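Cellulosomal scaffoldin (Acetivibrio cellulolyticus, PDB 4WI0) is part of a scaffoldin that probably cleaves beta-1,4-glucosidic linkages in cellulose, and whose C-terminal X-module and dockerin, the part crystallised, bind a type II cohesin. Local coordinates at residues G6-D11 with F26-V31; T33-V38 with F45-V50; E107-I112 with M143-H148; N132-G135 with L139-V142. The protein carries 1 engineered substitution. All coordinates share one frame; numbering follows the deposited sequence.

Interaction 1 of 4, residues G6-D11 with F26-V31; sequences GYINPD and FTVEIV
I8, on the strand that ends at residue 10, and F26, just ahead of strand 27-31, bring their CA atoms to 7.3 Å of one another, a spacing that fits side chains meeting between the two sheets of a beta sandwich. This is the X-module, whose sequence is related to the transthyretin-like carboxypeptidase regulatory domain; strand 2-10 is the middle member of a three-stranded mixed sheet, and strand 27-31 lies inside the antiparallel sheet of four. I8 and F26 carry most of the contact, I8 with both its branches. The CG2 methyl stands anti to the backbone N and sits over one face of the F26 ring, a CH-pi contact in which CG2 is 3.7 Å from the ring centroid and 16° off the normal. Its closest ring atom is F26 CG, at 3.6 Å, so the methyl leans toward the root of the phenyl group. The other branch turns to V28, where I8 CG1 passes V28 CG2 at 4.1 Å, the two side chains running in opposite directions. P10 adds a looser touch further along, its CD lying 4.3 Å from F26 CE2. Elsewhere the phenyl ring has a cation-pi contact with K61 and an edge-to-face one with Y64, while M89 and F45 pack beside I8. N9 points its CB away from strand 27-31, and its ND2 turns back to donate to I8 O at 2.9 Å, nearly straight at 162° but arriving from above the carbonyl plane.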
loop_
_atom_site.group_PDB
_atom_site.type_symbol
_atom_site.label_atom_id
_atom_site.label_comp_id
_atom_site.label_asym_id
_atom_site.label_seq_id
_atom_site.Cartn_x
_atom_site.Cartn_y
_atom_site.Cartn_z
ATOM N N GLY B 6 6.550 28.618 -3.351
ATOM C CA GLY B 6 6.011 27.498 -4.120
ATOM C C GLY B 6 5.227 26.488 -3.302
ATOM O O GLY B 6 4.931 26.718 -2.127
ATOM N N TYR B 7 4.901 25.369 -3.942
ATOM C CA TYR B 7 4.106 24.304 -3.334
ATOM C C TYR B 7 4.789 22.943 -3.459
ATOM O O TYR B 7 5.275 22.591 -4.527
ATOM C CB TYR B 7 2.731 24.245 -4.003
ATOM C CG TYR B 7 1.851 25.401 -3.628
ATOM C CD1 TYR B 7 1.929 26.612 -4.312
ATOM C CD2 TYR B 7 0.954 25.303 -2.567
ATOM C CE1 TYR B 7 1.123 27.686 -3.960
ATOM C CE2 TYR B 7 0.148 26.372 -2.210
ATOM C CZ TYR B 7 0.238 27.558 -2.911
ATOM O OH TYR B 7 -0.562 28.625 -2.554
ATOM N N ILE B 8 4.833 22.207 -2.350
ATOM C CA ILE B 8 5.315 20.827 -2.313
ATOM C C ILE B 8 4.110 19.934 -1.973
ATOM O O ILE B 8 3.339 20.270 -1.076
ATOM C CB ILE B 8 6.398 20.613 -1.213
ATOM C CG1 ILE B 8 7.500 21.691 -1.242
ATOM C CG2 ILE B 8 6.990 19.214 -1.301
ATOM C CD1 ILE B 8 8.425 21.660 -2.438
ATOM N N ASN B 9 3.952 18.819 -2.692
ATOM C CA ASN B 9 2.942 17.796 -2.401
ATOM C C ASN B 9 3.609 16.412 -2.377
ATOM O O ASN B 9 4.506 16.154 -3.170
ATOM C CB ASN B 9 1.888 17.743 -3.520
ATOM C CG ASN B 9 0.743 18.739 -3.364
ATOM O OD1 ASN B 9 -0.223 18.643 -4.117
ATOM N ND2 ASN B 9 0.836 19.696 -2.442
ATOM N N PRO B 10 3.149 15.505 -1.497
ATOM C CA PRO B 10 3.651 14.123 -1.601
ATOM C C PRO B 10 3.057 13.436 -2.827
ATOM O O PRO B 10 1.931 13.775 -3.224
ATOM C CB PRO B 10 3.145 13.472 -0.313
ATOM C CG PRO B 10 1.922 14.244 0.035
ATOM C CD PRO B 10 2.163 15.655 -0.412
ATOM N N ASP B 11 3.792 12.499 -3.432
ATOM C CA ASP B 11 3.286 11.775 -4.602
ATOM C C ASP B 11 2.406 10.568 -4.214
ATOM O O ASP B 11 2.777 9.406 -4.417
ATOM C CB ASP B 11 4.438 11.342 -5.529
ATOM C CG ASP B 11 3.943 10.748 -6.831
ATOM O OD1 ASP B 11 2.763 10.954 -7.182
ATOM O OD2 ASP B 11 4.725 10.064 -7.511
ATOM N N PHE B 26 7.703 19.742 4.889
ATOM C CA PHE B 26 8.811 19.658 3.935
ATOM C C PHE B 26 9.718 20.877 4.123
ATOM O O PHE B 26 9.239 22.016 4.148
ATOM C CB PHE B 26 8.305 19.610 2.492
ATOM C CG PHE B 26 7.568 18.345 2.137
ATOM C CD1 PHE B 26 8.256 17.214 1.719
ATOM C CD2 PHE B 26 6.182 18.294 2.203
ATOM C CE1 PHE B 26 7.577 16.050 1.393
ATOM C CE2 PHE B 26 5.494 17.131 1.880
ATOM C CZ PHE B 26 6.192 16.010 1.474
ATOM N N THR B 27 11.023 20.635 4.273
ATOM C CA THR B 27 11.999 21.706 4.434
ATOM C C THR B 27 12.641 22.014 3.087
ATOM O O THR B 27 13.185 21.126 2.431
ATOM C CB THR B 27 13.091 21.319 5.445
ATOM O OG1 THR B 27 12.481 20.957 6.687
ATOM C CG2 THR B 27 14.054 22.462 5.674
ATOM N N VAL B 28 12.567 23.280 2.684
ATOM C CA VAL B 28 13.082 23.729 1.406
ATOM C C VAL B 28 14.242 24.669 1.683
ATOM O O VAL B 28 14.067 25.694 2.330
ATOM C CB VAL B 28 12.000 24.472 0.595
ATOM C CG1 VAL B 28 12.535 24.889 -0.765
ATOM C CG2 VAL B 28 10.772 23.595 0.431
ATOM N N GLU B 29 15.425 24.293 1.200
ATOM C CA GLU B 29 16.660 25.025 1.447
ATOM C C GLU B 29 17.167 25.583 0.129
ATOM O O GLU B 29 17.135 24.886 -0.883
ATOM C CB GLU B 29 17.738 24.091 2.034
ATOM C CG GLU B 29 19.160 24.613 1.822
ATOM C CD GLU B 29 20.253 23.794 2.486
ATOM O OE1 GLU B 29 20.098 22.562 2.675
ATOM O OE2 GLU B 29 21.296 24.409 2.786
ATOM N N ILE B 30 17.656 26.820 0.151
ATOM C CA ILE B 30 18.373 27.389 -0.977
ATOM C C ILE B 30 19.870 27.174 -0.728
ATOM O O ILE B 30 20.510 27.944 -0.011
ATOM C CB ILE B 30 18.045 28.879 -1.172
ATOM C CG1 ILE B 30 16.541 29.045 -1.424
ATOM C CG2 ILE B 30 18.856 29.464 -2.333
ATOM C CD1 ILE B 30 16.081 30.473 -1.469
ATOM N N VAL B 31 20.404 26.104 -1.317
ATOM C CA VAL B 31 21.784 25.680 -1.078
ATOM C C VAL B 31 22.708 26.839 -1.431
ATOM O O VAL B 31 22.510 27.496 -2.453
ATOM C CB VAL B 31 22.161 24.446 -1.922
ATOM C CG1 VAL B 31 23.627 24.073 -1.719
ATOM C CG2 VAL B 31 21.270 23.260 -1.575
#

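Interaction 2 of 4, residues T33-V38 with F45-V50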
loop_
_atom_site.group_PDB
_atom_site.type_symbol
_atom_site.label_atom_id
_atom_site.label_comp_id
_atom_site.label_asym_id
_atom_site.label_seq_id
_atom_site.Cartn_x
_atom_site.Cartn_y
_atom_site.Cartn_z
ATOM N N THR B 33 23.010 29.401 0.606
ATOM C CA THR B 33 22.575 30.326 1.636
ATOM C C THR B 33 22.252 29.511 2.890
ATOM O O THR B 33 22.268 28.275 2.876
ATOM C CB THR B 33 21.317 31.103 1.204
ATOM O OG1 THR B 33 20.184 30.222 1.193
ATOM C CG2 THR B 33 21.488 31.709 -0.188
ATOM N N THR B 34 21.951 30.207 3.974
ATOM C CA THR B 34 21.432 29.558 5.173
ATOM C C THR B 34 19.933 29.794 5.266
ATOM O O THR B 34 19.372 29.812 6.364
ATOM C CB THR B 34 22.071 30.145 6.438
ATOM O OG1 THR B 34 21.639 31.503 6.586
ATOM C CG2 THR B 34 23.592 30.082 6.355
ATOM N N LYS B 35 19.289 29.985 4.119
ATOM C CA LYS B 35 17.878 30.321 4.082
ATOM C C LYS B 35 17.061 29.085 3.749
ATOM O O LYS B 35 17.349 28.376 2.775
ATOM C CB LYS B 35 17.627 31.444 3.076
ATOM C CG LYS B 35 18.361 32.732 3.433
ATOM C CD LYS B 35 17.775 33.956 2.750
ATOM C CE LYS B 35 17.968 35.212 3.592
ATOM N NZ LYS B 35 19.354 35.754 3.536
ATOM N N SER B 36 16.056 28.832 4.587
ATOM C CA SER B 36 15.149 27.700 4.436
ATOM C C SER B 36 13.723 28.096 4.807
ATOM O O SER B 36 13.469 29.225 5.236
ATOM C CB SER B 36 15.600 26.531 5.318
ATOM O OG SER B 36 16.728 25.884 4.761
ATOM N N ALA B 37 12.802 27.158 4.622
ATOM C CA ALA B 37 11.420 27.314 5.047
ATOM C C ALA B 37 10.753 25.950 5.110
ATOM O O ALA B 37 11.164 25.012 4.422
ATOM C CB ALA B 37 10.659 28.221 4.091
ATOM N N VAL B 38 9.718 25.849 5.933
ATOM C CA VAL B 38 8.955 24.613 6.056
ATOM C C VAL B 38 7.562 24.834 5.481
ATOM O O VAL B 38 6.952 25.891 5.712
ATOM C CB VAL B 38 8.869 24.176 7.522
ATOM C CG1 VAL B 38 8.131 22.857 7.641
ATOM C CG2 VAL B 38 10.272 24.054 8.113
ATOM N N PHE B 45 5.394 27.109 0.827
ATOM C CA PHE B 45 6.576 27.658 1.498
ATOM C C PHE B 45 6.930 29.039 0.956
ATOM O O PHE B 45 6.626 29.360 -0.203
ATOM C CB PHE B 45 7.792 26.744 1.326
ATOM C CG PHE B 45 8.288 26.652 -0.088
ATOM C CD1 PHE B 45 7.743 25.729 -0.967
ATOM C CD2 PHE B 45 9.306 27.482 -0.537
ATOM C CE1 PHE B 45 8.194 25.641 -2.274
ATOM C CE2 PHE B 45 9.766 27.394 -1.842
ATOM C CZ PHE B 45 9.206 26.478 -2.711
ATOM N N GLU B 46 7.618 29.819 1.786
ATOM C CA GLU B 46 8.033 31.168 1.430
ATOM C C GLU B 46 9.380 31.493 2.070
ATOM O O GLU B 46 9.516 31.431 3.283
ATOM C CB GLU B 46 6.981 32.158 1.917
ATOM C CG GLU B 46 6.871 33.418 1.100
ATOM C CD GLU B 46 5.781 34.310 1.636
ATOM O OE1 GLU B 46 4.648 34.221 1.132
ATOM O OE2 GLU B 46 6.058 35.060 2.587
ATOM N N ILE B 47 10.371 31.829 1.254
ATOM C CA ILE B 47 11.681 32.231 1.760
ATOM C C ILE B 47 11.975 33.664 1.313
ATOM O O ILE B 47 12.039 33.946 0.116
ATOM C CB ILE B 47 12.800 31.293 1.267
ATOM C CG1 ILE B 47 12.453 29.831 1.569
ATOM C CG2 ILE B 47 14.124 31.677 1.923
ATOM C CD1 ILE B 47 13.260 28.812 0.785
ATOM N N LYS B 48 12.174 34.552 2.280
ATOM C CA LYS B 48 12.341 35.974 2.015
ATOM C C LYS B 48 13.809 36.368 2.002
ATOM O O LYS B 48 14.664 35.596 2.426
ATOM C CB LYS B 48 11.618 36.785 3.088
ATOM C CG LYS B 48 10.122 36.512 3.167
ATOM C CD LYS B 48 9.492 37.217 4.357
ATOM C CE LYS B 48 7.989 36.996 4.391
ATOM N NZ LYS B 48 7.358 37.624 5.586
ATOM N N ASP B 49 14.079 37.580 1.518
ATOM C CA ASP B 49 15.426 38.179 1.522
ATOM C C ASP B 49 16.474 37.344 0.787
ATOM O O ASP B 49 17.639 37.305 1.185
ATOM C CB ASP B 49 15.902 38.459 2.958
ATOM C CG ASP B 49 14.980 39.405 3.719
ATOM O OD1 ASP B 49 14.322 40.266 3.095
ATOM O OD2 ASP B 49 14.928 39.291 4.962
ATOM N N VAL B 50 16.065 36.683 -0.291
ATOM C CA VAL B 50 16.993 35.865 -1.069
ATOM C C VAL B 50 17.729 36.766 -2.056
ATOM O O VAL B 50 17.108 37.569 -2.759
ATOM C CB VAL B 50 16.277 34.730 -1.824
ATOM C CG1 VAL B 50 17.271 33.913 -2.639
ATOM C CG2 VAL B 50 15.529 33.832 -0.852
HETATM O O HOH W 1 11.238 31.505 5.238
#
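A37 and F45 touch through their CB atoms, 4.2 Å apart, and not through the F45 ring: that flat group has turned off among I8 and V28, so neither its faces nor its edge receives anything from strand 34-38. With CG between the backbone N and the carbonyl carbon (chi1 67°), the ring leads away from that strand. The carboxylate of D49 likewise stays aside, and of the D49 side chain CB is what meets K35. The closest side-chain packing is aliphatic. A37 CB presses on I47 CG1 at 3.5 Å, tighter than ordinary van der Waals contact, while the other branch, I47 CG2, which is anti to the backbone N, lies 3.7 Å from K35 CB. The isoleucine thus fits against two residues that point the same way from strand 34-38. The lysine chain then crosses the end of the opposing strand, with K35 CE 3.2 Å from D49 O and 3.5 Å from K48 O, a position in which its aliphatic part covers two backbone carbonyls. Between the backbones a water donates to S36 O and, at 2.6 Å, to E46 O. The two strands run antiparallel at 156°, their axes 6.1 Å apart at closest, yet they belong to different sheets of the X-module sandwich. Each is an outermost strand within the chain: A37 pairs through its backbone with V28 of strand 27-31, whereas F45 and I47 pair with G6 and V4 of strand 2-10, and D49 and V50 form a G1 bulge opposite T2. The contact therefore brings the margins of the two sheets together, with I30 of strand 27-31 packing on I47 and V50.

Interaction 3 of 4, residues E107-I112 with M143-H148. With CA (calcium ion), chain C.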
loop_
_atom_site.group_PDB
_atom_site.type_symbol
_atom_site.label_atom_id
_atom_site.label_comp_id
_atom_site.label_asym_id
_atom_site.label_seq_id
_atom_site.Cartn_x
_atom_site.Cartn_y
_atom_site.Cartn_z
ATOM N N GLU B 107 14.495 -2.856 1.268
ATOM C CA GLU B 107 14.709 -2.610 2.699
ATOM C C GLU B 107 13.687 -1.620 3.247
ATOM O O GLU B 107 13.234 -1.750 4.384
ATOM C CB GLU B 107 16.127 -2.102 2.979
ATOM C CG GLU B 107 17.170 -3.200 3.111
ATOM C CD GLU B 107 17.239 -4.100 1.894
ATOM O OE1 GLU B 107 17.570 -3.596 0.793
ATOM O OE2 GLU B 107 16.956 -5.309 2.036
ATOM N N ASP B 108 13.334 -0.639 2.425
ATOM C CA ASP B 108 12.311 0.344 2.774
ATOM C C ASP B 108 10.951 -0.321 2.905
ATOM O O ASP B 108 10.212 -0.045 3.853
ATOM C CB ASP B 108 12.257 1.439 1.726
ATOM C CG ASP B 108 13.545 2.218 1.654
ATOM O OD1 ASP B 108 13.877 2.905 2.637
ATOM O OD2 ASP B 108 14.243 2.140 0.627
ATOM N N ILE B 109 10.642 -1.214 1.967
ATOM C CA ILE B 109 9.414 -2.016 2.038
ATOM C C ILE B 109 9.415 -2.897 3.280
ATOM O O ILE B 109 8.416 -2.964 3.991
ATOM C CB ILE B 109 9.209 -2.894 0.779
ATOM C CG1 ILE B 109 8.932 -1.993 -0.433
ATOM C CG2 ILE B 109 8.065 -3.890 1.002
ATOM C CD1 ILE B 109 8.479 -2.706 -1.691
ATOM N N LEU B 110 10.530 -3.578 3.544
ATOM C CA LEU B 110 10.605 -4.459 4.711
ATOM C C LEU B 110 10.448 -3.692 6.021
ATOM O O LEU B 110 9.882 -4.213 6.983
ATOM C CB LEU B 110 11.896 -5.279 4.710
ATOM C CG LEU B 110 11.979 -6.292 3.571
ATOM C CD1 LEU B 110 13.378 -6.884 3.482
ATOM C CD2 LEU B 110 10.936 -7.390 3.744
ATOM N N GLU B 111 10.917 -2.449 6.045
ATOM C CA GLU B 111 10.795 -1.621 7.231
ATOM C C GLU B 111 9.320 -1.367 7.578
ATOM O O GLU B 111 8.937 -1.433 8.744
ATOM C CB GLU B 111 11.546 -0.297 7.031
ATOM C CG GLU B 111 11.710 0.548 8.288
ATOM C CD GLU B 111 12.499 -0.139 9.390
ATOM O OE1 GLU B 111 13.299 -1.061 9.111
ATOM O OE2 GLU B 111 12.320 0.252 10.557
ATOM N N ILE B 112 8.510 -1.078 6.562
ATOM C CA ILE B 112 7.069 -0.873 6.739
ATOM C C ILE B 112 6.379 -2.179 7.170
ATOM O O ILE B 112 5.500 -2.179 8.036
ATOM C CB ILE B 112 6.424 -0.319 5.445
ATOM C CG1 ILE B 112 6.950 1.096 5.165
ATOM C CG2 ILE B 112 4.904 -0.292 5.556
ATOM C CD1 ILE B 112 6.800 1.539 3.730
ATOM N N MET B 143 2.374 0.063 -1.485
ATOM C CA MET B 143 2.261 0.405 -2.915
ATOM C C MET B 143 2.761 1.819 -3.210
ATOM O O MET B 143 3.242 2.083 -4.313
ATOM C CB MET B 143 0.825 0.248 -3.429
ATOM C CG MET B 143 0.297 -1.181 -3.418
ATOM S SD MET B 143 1.223 -2.341 -4.438
ATOM C CE MET B 143 0.841 -1.698 -6.057
ATOM N N ILE B 144 2.671 2.715 -2.229
ATOM C CA ILE B 144 3.253 4.054 -2.368
ATOM C C ILE B 144 4.759 3.949 -2.618
ATOM O O ILE B 144 5.297 4.627 -3.484
ATOM C CB ILE B 144 2.977 4.933 -1.130
ATOM C CG1 ILE B 144 1.512 5.362 -1.117
ATOM C CG2 ILE B 144 3.859 6.179 -1.116
ATOM C CD1 ILE B 144 1.079 5.959 0.205
ATOM N N VAL B 145 5.423 3.092 -1.859
ATOM C CA VAL B 145 6.860 2.874 -2.018
ATOM C C VAL B 145 7.112 2.236 -3.385
ATOM O O VAL B 145 8.009 2.663 -4.116
ATOM C CB VAL B 145 7.436 1.994 -0.882
ATOM C CG1 VAL B 145 8.937 1.796 -1.052
ATOM C CG2 VAL B 145 7.153 2.618 0.478
ATOM N N ALA B 146 6.298 1.238 -3.744
ATOM C CA ALA B 146 6.425 0.553 -5.038
ATOM C C ALA B 146 6.313 1.479 -6.259
ATOM O O ALA B 146 6.867 1.163 -7.319
ATOM C CB ALA B 146 5.416 -0.583 -5.143
ATOM N N LYS B 147 5.620 2.615 -6.117
ATOM C CA LYS B 147 5.534 3.628 -7.192
ATOM C C LYS B 147 6.894 4.026 -7.747
ATOM O O LYS B 147 7.014 4.330 -8.935
ATOM C CB LYS B 147 4.886 4.929 -6.704
ATOM C CG LYS B 147 3.403 4.884 -6.418
ATOM C CD LYS B 147 2.940 6.255 -5.934
ATOM C CE LYS B 147 1.430 6.325 -5.795
ATOM N NZ LYS B 147 0.730 6.324 -7.111
ATOM N N HIS B 148 7.896 4.072 -6.874
ATOM C CA HIS B 148 9.228 4.505 -7.257
ATOM C C HIS B 148 10.277 3.488 -6.805
ATOM O O HIS B 148 11.387 3.851 -6.435
ATOM C CB HIS B 148 9.490 5.903 -6.689
ATOM C CG HIS B 148 8.501 6.933 -7.151
ATOM N ND1 HIS B 148 8.572 7.533 -8.389
ATOM C CD2 HIS B 148 7.394 7.434 -6.556
ATOM C CE1 HIS B 148 7.564 8.373 -8.531
ATOM N NE2 HIS B 148 6.833 8.334 -7.430
HETATM CA CA CA C . 16.042 3.594 1.510
HETATM O O HOH W 2 16.800 3.820 3.825
HETATM O O HOH W 3 16.950 1.398 1.726
#
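V145 pushes both its methyls into the face that helix 106-113 turns toward helix 139-146, where the CA atoms of I109 and V145 approach to 6.8 Å. The tight part is at I112, whose CD1 is 3.4 Å from V145 CG2, closer than usual for two carbons, the two side chains running antiparallel alongside one another. V145 CG1, anti to the backbone N at chi1 -179°, takes the other direction and meets I109 CG1 at 3.8 Å. L131 and I104 pack on the same valine, so it is enclosed by apolar groups from several parts of the dockerin.

Toward the calcium ion the packing slackens. D108 offers only CB, 4.3 Å from V145 CG1, and its carboxylate turns to the metal, which OD1 and OD2 both bind at 2.5 Å. Two waters complete this side of the ion, while D93, D101 and the backbone oxygen of A103 supply the remaining ligands. M94 N and N105 N donate to the carboxylate oxygens, which fixes its rotation. On another flank I109 and A146 also pack against the cohesin chain.

Hydrophobic burial and metal binding are thereby joined in one helix: the two-oxygen grip of D108 on calcium holds the start of helix 106-113 while, within little more than a turn, I109 and I112 seat it against V145, consistent with calcium being needed for the dockerin to keep its folded shape.

Interaction 4 of 4, residues N132-G135 with L139-V142; sequences NRDG and LEDV. With CA (calcium ion), chain D.
N132 and D141 come together on one calcium ion, N132 through OD1 at 2.3 Å and D141 through both carboxylate oxygens, OD1 at 2.5 Å and OD2 at 2.6 Å. Their amide and carboxylate planes stand 76° apart, so the two groups meet the ion from strongly different orientations. D134 adds OD1 at 2.4 Å, and a water takes a further place at 2.5 Å from the metal. The side chain of D130 and the backbone oxygen of A136 bring the ligating oxygens to seven.

One step out, the second oxygen of D134 is put to use: the bound water donates to D134 OD2 at 2.7 Å, so this aspartate grips the ion directly and through the water. Both N132 and D134 carry CG between the backbone N and the carbonyl carbon, which folds their short side chains back over the loop toward the metal. N132 N points almost straight at D141 OD1, at 171°, though the bond is long and weak. S138 N donates to D141 OD2, and G135 N to D130 OD2, tying the ligands to the loop backbone.

E140 binds no metal. Its OE1 lies 3.3 Å from N132 ND2 and 3.9 Å from D134 OD2, a close pair of like charges that the nearby calcium probably makes tolerable; a weak, long ion pair leads from OE2 to a basic side chain of the cohesin chain. The ligand spacing, with a two-oxygen aspartate twelfth in the loop and at the start of a helix, is that of the EF-hand calcium loop as dockerins use it, with the exiting helix alone.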
loop_
_atom_site.group_PDB
_atom_site.type_symbol
_atom_site.label_atom_id
_atom_site.label_comp_id
_atom_site.label_asym_id
_atom_site.label_seq_id
_atom_site.Cartn_x
_atom_site.Cartn_y
_atom_site.Cartn_z
ATOM N N ASN B 132 0.851 7.402 4.218
ATOM C CA ASN B 132 -0.259 8.294 3.846
ATOM C C ASN B 132 -1.064 8.850 5.030
ATOM O O ASN B 132 -2.061 9.537 4.829
ATOM C CB ASN B 132 -1.189 7.643 2.804
ATOM C CG ASN B 132 -1.940 6.421 3.332
ATOM O OD1 ASN B 132 -1.813 6.027 4.496
ATOM N ND2 ASN B 132 -2.703 5.792 2.449
ATOM N N ARG B 133 -0.608 8.545 6.244
ATOM C CA ARG B 133 -1.216 9.007 7.504
ATOM C C ARG B 133 -2.733 8.800 7.607
ATOM O O ARG B 133 -3.440 9.639 8.178
ATOM C CB ARG B 133 -0.837 10.470 7.780
ATOM C CG ARG B 133 0.648 10.683 8.033
ATOM C CD ARG B 133 1.148 9.974 9.290
ATOM N NE ARG B 133 2.470 10.463 9.690
ATOM C CZ ARG B 133 3.631 10.134 9.115
ATOM N NH1 ARG B 133 3.688 9.281 8.089
ATOM N NH2 ARG B 133 4.757 10.661 9.584
ATOM N N ASP B 134 -3.229 7.676 7.091
ATOM C CA ASP B 134 -4.659 7.350 7.240
ATOM C C ASP B 134 -4.963 6.564 8.521
ATOM O O ASP B 134 -6.089 6.109 8.711
ATOM C CB ASP B 134 -5.216 6.624 6.002
ATOM C CG ASP B 134 -4.563 5.253 5.740
ATOM O OD1 ASP B 134 -3.688 4.789 6.514
ATOM O OD2 ASP B 134 -4.956 4.631 4.725
ATOM N N GLY B 135 -3.968 6.409 9.392
ATOM C CA GLY B 135 -4.153 5.747 10.685
ATOM C C GLY B 135 -4.059 4.234 10.628
ATOM O O GLY B 135 -4.485 3.551 11.555
ATOM N N LEU B 139 -1.588 -2.286 2.707
ATOM C CA LEU B 139 -0.984 -2.421 1.374
ATOM C C LEU B 139 -0.826 -1.071 0.658
ATOM O O LEU B 139 0.097 -0.907 -0.137
ATOM C CB LEU B 139 -1.791 -3.385 0.498
ATOM C CG LEU B 139 -1.192 -3.747 -0.869
ATOM C CD1 LEU B 139 0.258 -4.199 -0.746
ATOM C CD2 LEU B 139 -2.027 -4.822 -1.540
ATOM N N GLU B 140 -1.722 -0.117 0.934
ATOM C CA GLU B 140 -1.590 1.234 0.366
ATOM C C GLU B 140 -0.219 1.848 0.620
ATOM O O GLU B 140 0.385 2.419 -0.286
ATOM C CB GLU B 140 -2.649 2.170 0.929
ATOM C CG GLU B 140 -4.007 1.915 0.346
ATOM C CD GLU B 140 -5.068 2.767 0.971
ATOM O OE1 GLU B 140 -4.941 4.013 0.856
ATOM O OE2 GLU B 140 -6.020 2.180 1.552
ATOM N N ASP B 141 0.250 1.743 1.861
ATOM C CA ASP B 141 1.554 2.288 2.249
ATOM C C ASP B 141 2.679 1.609 1.475
ATOM O O ASP B 141 3.603 2.270 1.003
ATOM C CB ASP B 141 1.775 2.109 3.749
ATOM C CG ASP B 141 0.689 2.775 4.565
ATOM O OD1 ASP B 141 0.640 4.018 4.578
ATOM O OD2 ASP B 141 -0.139 2.047 5.156
ATOM N N VAL B 142 2.584 0.288 1.346
ATOM C CA VAL B 142 3.573 -0.489 0.592
ATOM C C VAL B 142 3.565 -0.112 -0.902
ATOM O O VAL B 142 4.632 0.024 -1.520
ATOM C CB VAL B 142 3.337 -2.013 0.783
ATOM C CG1 VAL B 142 4.154 -2.841 -0.206
ATOM C CG2 VAL B 142 3.650 -2.424 2.218
HETATM CA CA CA D . -1.491 4.133 5.772
HETATM O O HOH W 4 -3.023 2.710 4.505
#

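In the fold
Along the chain the contacts come in order 1, 2, then 3 with 4 between its two segments. Interactions 1 and 2, with centres 11 Å apart, share both sheets of the X-module sandwich, strands 27-31 and 34-38 being neighbours in one and 2-10 and 44-50 in the other. Interactions 3 and 4, also 11 Å apart, share helix 139-146 in the dockerin, so one helix both supplies ligands to the second calcium site and packs on helix 106-113. Interaction 2 lies about 31 Å, centre to centre, from both dockerin contacts. The end of segment 6-11 reaches the dockerin: D11 OD2 and H148 NE2, on a segment of interaction 3, are 2.7 Å apart, a probable hydrogen bond.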